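Long-range contacts in SIS domain protein (Listeria monocytogenes str. 4b F2365, PDB 3FXA), which probably binds or isomerises sugar phosphates, as other SIS domain proteins do: residues L87-L98 and L111-T121; G52-L63 and I97-L108. All coordinates share one frame; numbering follows the deposited sequence. Where two conformers were deposited one is given.

Contact 1 of 2, residues L87-L98 and L111-T121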
loop_
_atom_site.group_PDB
_atom_site.type_symbol
_atom_site.label_atom_id
_atom_site.label_comp_id
_atom_site.label_asym_id
_atom_site.label_seq_id
_atom_site.Cartn_x
_atom_site.Cartn_y
_atom_site.Cartn_z
ATOM N N LEU A 87 2.545 8.581 -12.338
ATOM C CA LEU A 87 1.856 9.833 -12.752
ATOM C C LEU A 87 0.931 9.618 -13.960
ATOM O O LEU A 87 0.046 10.436 -14.226
ATOM C CB LEU A 87 2.830 10.984 -13.025
ATOM C CG LEU A 87 3.236 11.850 -11.856
ATOM C CD1 LEU A 87 4.387 12.714 -12.240
ATOM C CD2 LEU A 87 2.037 12.698 -11.366
ATOM N N GLY A 88 1.137 8.529 -14.694
ATOM C CA GLY A 88 0.191 8.116 -15.742
ATOM C C GLY A 88 -1.240 7.816 -15.270
ATOM O O GLY A 88 -2.158 7.798 -16.082
ATOM N N VAL A 89 -1.446 7.590 -13.969
ATOM C CA VAL A 89 -2.794 7.401 -13.395
ATOM C C VAL A 89 -3.638 8.707 -13.460
ATOM O O VAL A 89 -4.867 8.634 -13.471
ATOM C CB VAL A 89 -2.742 6.869 -11.912
ATOM C CG1 VAL A 89 -2.421 7.998 -10.935
ATOM C CG2 VAL A 89 -4.057 6.210 -11.488
ATOM N N LEU A 90 -2.957 9.860 -13.482
ATOM C CA LEU A 90 -3.574 11.185 -13.482
ATOM C C LEU A 90 -3.984 11.572 -14.897
ATOM O O LEU A 90 -3.163 11.547 -15.821
ATOM C CB LEU A 90 -2.588 12.227 -12.952
ATOM C CG LEU A 90 -3.087 13.676 -12.859
ATOM C CD1 LEU A 90 -4.216 13.708 -11.824
ATOM C CD2 LEU A 90 -1.951 14.605 -12.488
ATOM N N GLN A 91 -5.251 11.919 -15.065
ATOM C CA GLN A 91 -5.798 12.311 -16.381
ATOM C C GLN A 91 -6.443 13.711 -16.329
ATOM O O GLN A 91 -6.649 14.291 -15.252
ATOM C CB GLN A 91 -6.741 11.210 -16.899
ATOM C CG GLN A 91 -6.056 9.876 -17.094
ATOM C CD GLN A 91 -4.936 9.953 -18.124
ATOM O OE1 GLN A 91 -5.095 10.568 -19.181
ATOM N NE2 GLN A 91 -3.803 9.316 -17.836
ATOM N N LYS A 92 -6.729 14.262 -17.516
ATOM C CA LYS A 92 -7.277 15.643 -17.657
ATOM C C LYS A 92 -8.547 15.935 -16.827
ATOM O O LYS A 92 -8.639 16.988 -16.220
ATOM C CB LYS A 92 -7.479 15.993 -19.156
ATOM C CG LYS A 92 -8.022 17.406 -19.443
ATOM C CD LYS A 92 -7.957 17.677 -20.948
ATOM C CE LYS A 92 -8.501 19.048 -21.309
ATOM N NZ LYS A 92 -7.682 20.154 -20.725
ATOM N N GLU A 93 -9.437 14.950 -16.730
ATOM C CA GLU A 93 -10.733 15.057 -16.054
ATOM C C GLU A 93 -10.624 14.805 -14.555
ATOM O O GLU A 93 -11.654 14.796 -13.853
ATOM C CB GLU A 93 -11.776 14.065 -16.637
ATOM C CG GLU A 93 -11.756 13.825 -18.177
ATOM C CD GLU A 93 -10.664 12.830 -18.657
ATOM O OE1 GLU A 93 -10.426 11.793 -17.999
ATOM O OE2 GLU A 93 -10.040 13.105 -19.698
ATOM N N ASP A 94 -9.404 14.641 -14.049
ATOM C CA ASP A 94 -9.187 14.319 -12.646
ATOM C C ASP A 94 -8.916 15.540 -11.773
ATOM O O ASP A 94 -8.615 16.636 -12.256
ATOM C CB ASP A 94 -8.005 13.348 -12.489
ATOM C CG ASP A 94 -8.249 11.979 -13.122
ATOM O OD1 ASP A 94 -9.390 11.634 -13.469
ATOM O OD2 ASP A 94 -7.241 11.242 -13.242
ATOM N N ILE A 95 -8.984 15.298 -10.468
ATOM C CA ILE A 95 -8.673 16.285 -9.453
ATOM C C ILE A 95 -7.472 15.766 -8.679
ATOM O O ILE A 95 -7.572 14.688 -8.103
ATOM C CB ILE A 95 -9.839 16.480 -8.470
ATOM C CG1 ILE A 95 -11.129 16.917 -9.215
ATOM C CG2 ILE A 95 -9.428 17.498 -7.408
ATOM C CD1 ILE A 95 -12.368 17.083 -8.336
ATOM N N LEU A 96 -6.344 16.484 -8.731
ATOM C CA LEU A 96 -5.158 16.142 -7.945
ATOM C C LEU A 96 -5.222 16.942 -6.645
ATOM O O LEU A 96 -5.391 18.168 -6.684
ATOM C CB LEU A 96 -3.863 16.436 -8.716
ATOM C CG LEU A 96 -2.526 16.203 -8.002
ATOM C CD1 LEU A 96 -2.321 14.719 -7.642
ATOM C CD2 LEU A 96 -1.353 16.725 -8.837
ATOM N N ILE A 97 -5.132 16.239 -5.524
ATOM C CA ILE A 97 -5.110 16.835 -4.198
ATOM C C ILE A 97 -3.730 16.566 -3.609
ATOM O O ILE A 97 -3.334 15.399 -3.418
ATOM C CB ILE A 97 -6.216 16.294 -3.262
ATOM C CG1 ILE A 97 -7.600 16.445 -3.914
ATOM C CG2 ILE A 97 -6.129 16.994 -1.883
ATOM C CD1 ILE A 97 -8.805 16.053 -3.004
ATOM N N LEU A 98 -2.982 17.643 -3.362
ATOM C CA LEU A 98 -1.663 17.547 -2.736
ATOM C C LEU A 98 -1.790 17.997 -1.282
ATOM O O LEU A 98 -2.255 19.104 -1.018
ATOM C CB LEU A 98 -0.646 18.389 -3.481
ATOM C CG LEU A 98 -0.424 17.999 -4.953
ATOM C CD1 LEU A 98 0.640 18.901 -5.568
ATOM C CD2 LEU A 98 -0.029 16.519 -5.148
ATOM N N LEU A 111 5.440 16.762 -8.806
ATOM C CA LEU A 111 4.201 16.298 -9.426
ATOM C C LEU A 111 3.419 17.407 -10.125
ATOM O O LEU A 111 2.548 17.113 -10.947
ATOM C CB LEU A 111 3.270 15.661 -8.354
ATOM C CG LEU A 111 3.933 14.666 -7.388
ATOM C CD1 LEU A 111 2.942 14.084 -6.344
ATOM C CD2 LEU A 111 4.684 13.561 -8.139
ATOM N N ILE A 112 3.722 18.674 -9.827
ATOM C CA ILE A 112 2.939 19.801 -10.359
ATOM C C ILE A 112 3.126 19.985 -11.862
ATOM O O ILE A 112 2.128 20.146 -12.568
ATOM C CB ILE A 112 3.166 21.114 -9.562
ATOM C CG1 ILE A 112 2.680 20.917 -8.108
ATOM C CG2 ILE A 112 2.392 22.261 -10.183
ATOM C CD1 ILE A 112 3.027 22.055 -7.160
ATOM N N PRO A 113 4.376 19.915 -12.358
ATOM C CA PRO A 113 4.509 20.061 -13.827
ATOM C C PRO A 113 3.655 19.077 -14.652
ATOM O O PRO A 113 3.047 19.504 -15.649
ATOM C CB PRO A 113 6.003 19.864 -14.059
ATOM C CG PRO A 113 6.635 20.274 -12.823
ATOM C CD PRO A 113 5.706 19.832 -11.724
ATOM N N ALA A 114 3.585 17.800 -14.240
ATOM C CA ALA A 114 2.733 16.812 -14.924
ATOM C C ALA A 114 1.248 17.166 -14.816
ATOM O O ALA A 114 0.485 17.025 -15.788
ATOM C CB ALA A 114 2.978 15.400 -14.408
ATOM N N CYS A 115 0.822 17.607 -13.629
ATOM C CA CYS A 115 -0.551 18.086 -13.433
ATOM C C CYS A 115 -0.910 19.209 -14.426
ATOM O O CYS A 115 -1.959 19.136 -15.067
ATOM C CB CYS A 115 -0.753 18.545 -11.993
ATOM S SG CYS A 115 -2.403 19.060 -11.548
ATOM N N LYS A 116 -0.007 20.177 -14.606
ATOM C CA LYS A 116 -0.229 21.310 -15.529
ATOM C C LYS A 116 -0.273 20.871 -16.997
ATOM O O LYS A 116 -1.138 21.321 -17.740
ATOM C CB LYS A 116 0.818 22.409 -15.331
ATOM C CG LYS A 116 0.847 23.056 -13.940
ATOM C CD LYS A 116 -0.449 23.772 -13.575
ATOM C CE LYS A 116 -0.387 24.401 -12.186
ATOM N NZ LYS A 116 -1.614 25.185 -11.834
ATOM N N THR A 117 0.639 19.979 -17.383
ATOM C CA THR A 117 0.684 19.415 -18.740
ATOM C C THR A 117 -0.594 18.627 -19.047
ATOM O O THR A 117 -1.150 18.732 -20.147
ATOM C CB THR A 117 1.939 18.493 -18.917
ATOM O OG1 THR A 117 3.126 19.278 -18.753
ATOM C CG2 THR A 117 1.976 17.824 -20.287
ATOM N N LYS A 118 -1.063 17.861 -18.065
ATOM C CA LYS A 118 -2.247 17.022 -18.235
ATOM C C LYS A 118 -3.552 17.813 -18.176
ATOM O O LYS A 118 -4.548 17.347 -18.713
ATOM C CB LYS A 118 -2.251 15.878 -17.209
ATOM C CG LYS A 118 -1.165 14.861 -17.493
ATOM C CD LYS A 118 -0.848 13.918 -16.356
ATOM C CE LYS A 118 -0.159 12.632 -16.821
ATOM N NZ LYS A 118 -1.080 11.671 -17.532
ATOM N N GLY A 119 -3.537 18.989 -17.546
ATOM C CA GLY A 119 -4.724 19.847 -17.435
ATOM C C GLY A 119 -5.691 19.496 -16.304
ATOM O O GLY A 119 -6.825 19.971 -16.286
ATOM N N SER A 120 -5.234 18.713 -15.328
ATOM C CA SER A 120 -6.068 18.323 -14.189
ATOM C C SER A 120 -6.308 19.518 -13.276
ATOM O O SER A 120 -5.606 20.549 -13.368
ATOM C CB SER A 120 -5.392 17.221 -13.345
ATOM O OG SER A 120 -4.958 16.097 -14.120
ATOM N N THR A 121 -7.286 19.358 -12.387
ATOM C CA THR A 121 -7.586 20.348 -11.353
ATOM C C THR A 121 -6.690 20.098 -10.141
ATOM O O THR A 121 -6.659 18.992 -9.648
ATOM C CB THR A 121 -9.067 20.302 -10.911
ATOM O OG1 THR A 121 -9.923 20.641 -12.011
ATOM C CG2 THR A 121 -9.301 21.332 -9.799
HETATM O O HOH W 1 -2.536 12.532 -19.868
HETATM O O HOH W 2 -10.606 18.331 -13.445
#

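Contact 2 of 2, residues G52-L63 and I97-L108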
loop_
_atom_site.group_PDB
_atom_site.type_symbol
_atom_site.label_atom_id
_atom_site.label_comp_id
_atom_site.label_asym_id
_atom_site.label_seq_id
_atom_site.Cartn_x
_atom_site.Cartn_y
_atom_site.Cartn_z
ATOM N N GLY A 52 0.576 12.559 -0.757
ATOM C CA GLY A 52 1.151 13.083 0.471
ATOM C C GLY A 52 2.285 12.169 0.898
ATOM O O GLY A 52 2.353 11.006 0.437
ATOM N N CYS A 53 3.164 12.720 1.736
ATOM C CA CYS A 53 4.316 12.030 2.329
ATOM C C CYS A 53 4.107 11.870 3.838
ATOM O O CYS A 53 3.635 12.798 4.506
ATOM C CB CYS A 53 5.578 12.854 2.124
ATOM S SG CYS A 53 6.090 13.032 0.438
ATOM N N GLY A 54 4.526 10.722 4.366
ATOM C CA GLY A 54 4.439 10.440 5.788
ATOM C C GLY A 54 3.022 10.577 6.314
ATOM O O GLY A 54 2.113 9.973 5.768
ATOM N N THR A 55 2.863 11.401 7.351
ATOM C CA THR A 55 1.563 11.622 7.992
ATOM C C THR A 55 0.544 12.234 7.011
ATOM O O THR A 55 -0.639 11.856 7.013
ATOM C CB THR A 55 1.733 12.444 9.311
ATOM O OG1 THR A 55 0.550 12.333 10.112
ATOM C CG2 THR A 55 2.094 13.918 9.035
ATOM N N SER A 56 0.995 13.179 6.175
ATOM C CA SER A 56 0.134 13.763 5.108
ATOM C C SER A 56 -0.341 12.642 4.155
ATOM O O SER A 56 -1.448 12.698 3.629
ATOM C CB SER A 56 0.857 14.842 4.320
ATOM O OG SER A 56 1.063 15.991 5.100
ATOM N N GLY A 57 0.510 11.642 3.927
ATOM C CA GLY A 57 0.171 10.451 3.163
ATOM C C GLY A 57 -0.952 9.636 3.803
ATOM O O GLY A 57 -1.813 9.161 3.080
ATOM N N VAL A 58 -0.955 9.482 5.145
ATOM C CA VAL A 58 -2.012 8.736 5.827
ATOM C C VAL A 58 -3.332 9.538 5.673
ATOM O O VAL A 58 -4.389 8.938 5.412
ATOM C CB VAL A 58 -1.680 8.376 7.289
ATOM C CG1 VAL A 58 -2.843 7.575 7.900
ATOM C CG2 VAL A 58 -0.325 7.626 7.359
ATOM N N ALA A 59 -3.252 10.863 5.835
ATOM C CA ALA A 59 -4.414 11.751 5.581
ATOM C C ALA A 59 -4.914 11.547 4.158
ATOM O O ALA A 59 -6.104 11.375 3.939
ATOM C CB ALA A 59 -4.044 13.217 5.792
ATOM N N ALA A 60 -3.980 11.473 3.197
ATOM C CA ALA A 60 -4.356 11.258 1.788
ATOM C C ALA A 60 -5.121 9.949 1.589
ATOM O O ALA A 60 -6.153 9.881 0.886
ATOM C CB ALA A 60 -3.101 11.302 0.871
ATOM N N LYS A 61 -4.629 8.896 2.249
ATOM C CA LYS A 61 -5.268 7.584 2.204
ATOM C C LYS A 61 -6.668 7.621 2.849
ATOM O O LYS A 61 -7.561 6.887 2.415
ATOM C CB LYS A 61 -4.381 6.521 2.820
ATOM C CG LYS A 61 -3.153 6.251 1.958
ATOM C CD LYS A 61 -2.136 5.385 2.678
ATOM C CE LYS A 61 -0.860 5.220 1.818
ATOM N NZ LYS A 61 0.257 4.456 2.451
ATOM N N LYS A 62 -6.856 8.498 3.850
ATOM C CA LYS A 62 -8.165 8.598 4.514
ATOM C C LYS A 62 -9.152 9.246 3.515
ATOM O O LYS A 62 -10.262 8.731 3.309
ATOM C CB LYS A 62 -8.057 9.339 5.857
ATOM C CG LYS A 62 -9.094 8.899 6.898
ATOM C CD LYS A 62 -10.503 9.180 6.466
ATOM C CE LYS A 62 -11.500 8.746 7.458
ATOM N NZ LYS A 62 -12.860 9.254 7.129
ATOM N N LEU A 63 -8.733 10.331 2.868
ATOM C CA LEU A 63 -9.531 10.951 1.803
ATOM C C LEU A 63 -9.928 9.922 0.717
ATOM O O LEU A 63 -11.112 9.801 0.347
ATOM C CB LEU A 63 -8.813 12.109 1.138
ATOM C CG LEU A 63 -8.789 13.509 1.772
ATOM C CD1 LEU A 63 -8.130 13.568 3.137
ATOM C CD2 LEU A 63 -8.133 14.476 0.791
ATOM N N ILE A 97 -5.132 16.239 -5.524
ATOM C CA ILE A 97 -5.110 16.835 -4.198
ATOM C C ILE A 97 -3.730 16.566 -3.609
ATOM O O ILE A 97 -3.334 15.399 -3.418
ATOM C CB ILE A 97 -6.216 16.294 -3.262
ATOM C CG1 ILE A 97 -7.600 16.445 -3.914
ATOM C CG2 ILE A 97 -6.129 16.994 -1.883
ATOM C CD1 ILE A 97 -8.805 16.053 -3.004
ATOM N N LEU A 98 -2.982 17.643 -3.362
ATOM C CA LEU A 98 -1.663 17.547 -2.736
ATOM C C LEU A 98 -1.790 17.997 -1.282
ATOM O O LEU A 98 -2.255 19.104 -1.018
ATOM C CB LEU A 98 -0.646 18.389 -3.481
ATOM C CG LEU A 98 -0.424 17.999 -4.953
ATOM C CD1 LEU A 98 0.640 18.901 -5.568
ATOM C CD2 LEU A 98 -0.029 16.519 -5.148
ATOM N N ILE A 99 -1.372 17.135 -0.350
ATOM C CA ILE A 99 -1.459 17.412 1.106
ATOM C C ILE A 99 -0.046 17.595 1.644
ATOM O O ILE A 99 0.768 16.659 1.642
ATOM C CB ILE A 99 -2.159 16.305 1.918
ATOM C CG1 ILE A 99 -3.546 16.006 1.352
ATOM C CG2 ILE A 99 -2.261 16.721 3.425
ATOM C CD1 ILE A 99 -4.266 14.848 2.001
ATOM N N SER A 100 0.266 18.829 2.008
ATOM C CA SER A 100 1.570 19.188 2.548
ATOM C C SER A 100 1.414 20.329 3.529
ATOM O O SER A 100 1.063 21.427 3.106
ATOM C CB SER A 100 2.499 19.601 1.403
ATOM O OG SER A 100 3.617 20.285 1.919
ATOM N N LYS A 101 1.715 20.093 4.811
ATOM C CA LYS A 101 1.556 21.132 5.850
ATOM C C LYS A 101 2.289 22.406 5.481
ATOM O O LYS A 101 1.658 23.437 5.359
ATOM C CB LYS A 101 2.001 20.635 7.233
ATOM C CG LYS A 101 1.741 21.577 8.405
ATOM C CD LYS A 101 2.186 20.861 9.679
ATOM C CE LYS A 101 2.063 21.672 10.949
ATOM N NZ LYS A 101 2.842 22.924 10.936
ATOM N N GLY A 102 3.607 22.333 5.282
ATOM C CA GLY A 102 4.393 23.495 4.875
ATOM C C GLY A 102 4.193 23.929 3.423
ATOM O O GLY A 102 4.570 25.048 3.079
ATOM N N GLY A 103 3.642 23.046 2.577
ATOM C CA GLY A 103 3.319 23.333 1.169
ATOM C C GLY A 103 4.460 23.363 0.166
ATOM O O GLY A 103 4.253 23.722 -1.001
ATOM N N ASN A 104 5.667 23.028 0.611
ATOM C CA ASN A 104 6.852 23.021 -0.252
ATOM C C ASN A 104 7.565 21.661 -0.284
ATOM O O ASN A 104 8.720 21.602 -0.720
ATOM C CB ASN A 104 7.803 24.139 0.214
ATOM C CG ASN A 104 7.266 25.549 -0.081
ATOM O OD1 ASN A 104 6.744 25.838 -1.166
ATOM N ND2 ASN A 104 7.469 26.449 0.862
ATOM N N THR A 105 6.881 20.577 0.132
ATOM C CA THR A 105 7.490 19.234 0.159
ATOM C C THR A 105 7.931 18.857 -1.265
ATOM O O THR A 105 7.076 18.696 -2.142
ATOM C CB THR A 105 6.500 18.193 0.711
ATOM O OG1 THR A 105 6.096 18.592 2.033
ATOM C CG2 THR A 105 7.131 16.795 0.735
ATOM N N GLY A 106 9.252 18.765 -1.480
ATOM C CA GLY A 106 9.851 18.505 -2.811
ATOM C C GLY A 106 9.258 17.358 -3.610
ATOM O O GLY A 106 9.045 17.491 -4.815
ATOM N N GLU A 107 8.932 16.267 -2.916
ATOM C CA GLU A 107 8.313 15.077 -3.525
ATOM C C GLU A 107 6.978 15.385 -4.214
ATOM O O GLU A 107 6.620 14.743 -5.199
ATOM C CB GLU A 107 8.063 13.962 -2.495
ATOM C CG GLU A 107 9.288 13.330 -1.858
ATOM C CD GLU A 107 9.842 14.060 -0.642
ATOM O OE1 GLU A 107 9.586 15.275 -0.457
ATOM O OE2 GLU A 107 10.568 13.396 0.131
ATOM N N LEU A 108 6.222 16.333 -3.658
ATOM C CA LEU A 108 4.935 16.750 -4.213
ATOM C C LEU A 108 5.105 17.830 -5.255
ATOM O O LEU A 108 4.369 17.838 -6.244
ATOM C CB LEU A 108 3.983 17.242 -3.109
ATOM C CG LEU A 108 3.660 16.279 -1.945
ATOM C CD1 LEU A 108 2.473 16.806 -1.128
ATOM C CD2 LEU A 108 3.303 14.907 -2.442
HETATM O O HOH W 3 3.251 15.584 1.982
#

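Contact 1 of 2, residues L87-L98 and L111-T121
Leu90 packs against the C-terminal end of helix 112-118, within the beta-alpha-beta crossover that joins strands 95-99 and 121-126 of the parallel sheet in the SIS domain. Its CB lies 4.2 Å from Lys118 CD. With CG anti to the backbone N (chi1 -179°), CG comes within 3.3 Å of Ser120 OG. CD1 rests beside the same hydroxyl, while CD2 turns to the helix and meets Cys115 at CA. Leu96 CD2 approaches Cys115 from the strand, 3.7 Å from its CB, and Leu87 CD1 packs on Ala114 CB.

The polar partners lie where the chain turns. Ser120 OG donates to Gln91 O at 2.7 Å from above the carbonyl plane; Asp94 N, in the type I turn, reaches that oxygen from the opposite face, so two bonds grip it. Parallel strand pairing then begins with Thr121 N to Asp94 O and Leu96 N to Thr121 O, on either side of Ile95. Glu71 of the second subunit forms a salt bridge with Lys118, whose chain bends at chi4 (-73°) as its NZ meets Leu90 O at 2.7 Å, nearly in line with the C=O bond.

Contact 2 of 2, residues G52-L63 and I97-L108
Ile99 drives its CD1 into helix 55-69, where small residues allow close approach: the methyl lies 3.6 Å from Ala60 N and also touches the CB atoms of Ala59 and Ala60. CG1 is anti to the carbonyl carbon (chi1 -55°), leaving CG2 to face Ser56, 3.7 Å from its CB. One turn further along, Leu63 CD2 meets Ile99 CD1 tip to tip at 4.1 Å and lies across the side chain of Ile97. The segments 55-63 and 97-99 run roughly antiparallel, at 145°, with their axes 8.7 Å apart, and Phe167 and Val163 of helix 157-177 add to this buried apolar core.

Past the strand end the fit is looser, and Thr105 and Glu107 are partly exposed. Here a water bridges the two backbones, accepting from Cys53 N and donating to Ile99 O at 2.7 Å. Cys53 SG sits alongside Glu107, 3.7 Å from its CB, and beside Thr105 CG2, with His84 of the fourth subunit packing on all three residues. Gly54, with positive phi, precedes the helix and donates its N-H to Asp81 of the fourth subunit. Two loops that leave neighbouring parallel strands and lead into helices in this way are characteristic of the Rossmann-like SIS fold, whose relatives bind sugar phosphates there; a similar role here is likely but inferred.

Strand 95-99 serves both contacts, whose segments overlap at Ile97 and Leu98 yet use opposite faces of the strand: Leu98 turns to the helix side of contact 1 and touches only there, whereas Ile97 turns to helix 55-69 and touches only in contact 2. Their centres lie about 15 Å apart, and both are largely buried, although contact 2 is nearer the centre of the chain. Contact 1, toward the strand's beginning, adds direct backbone and side-chain hydrogen bonds to its leucine packing. Contact 2, toward the strand's end, joins its segments by apolar contacts and a bridging water. Different subunits border them: the second at contact 1, the third and fourth at contact 2.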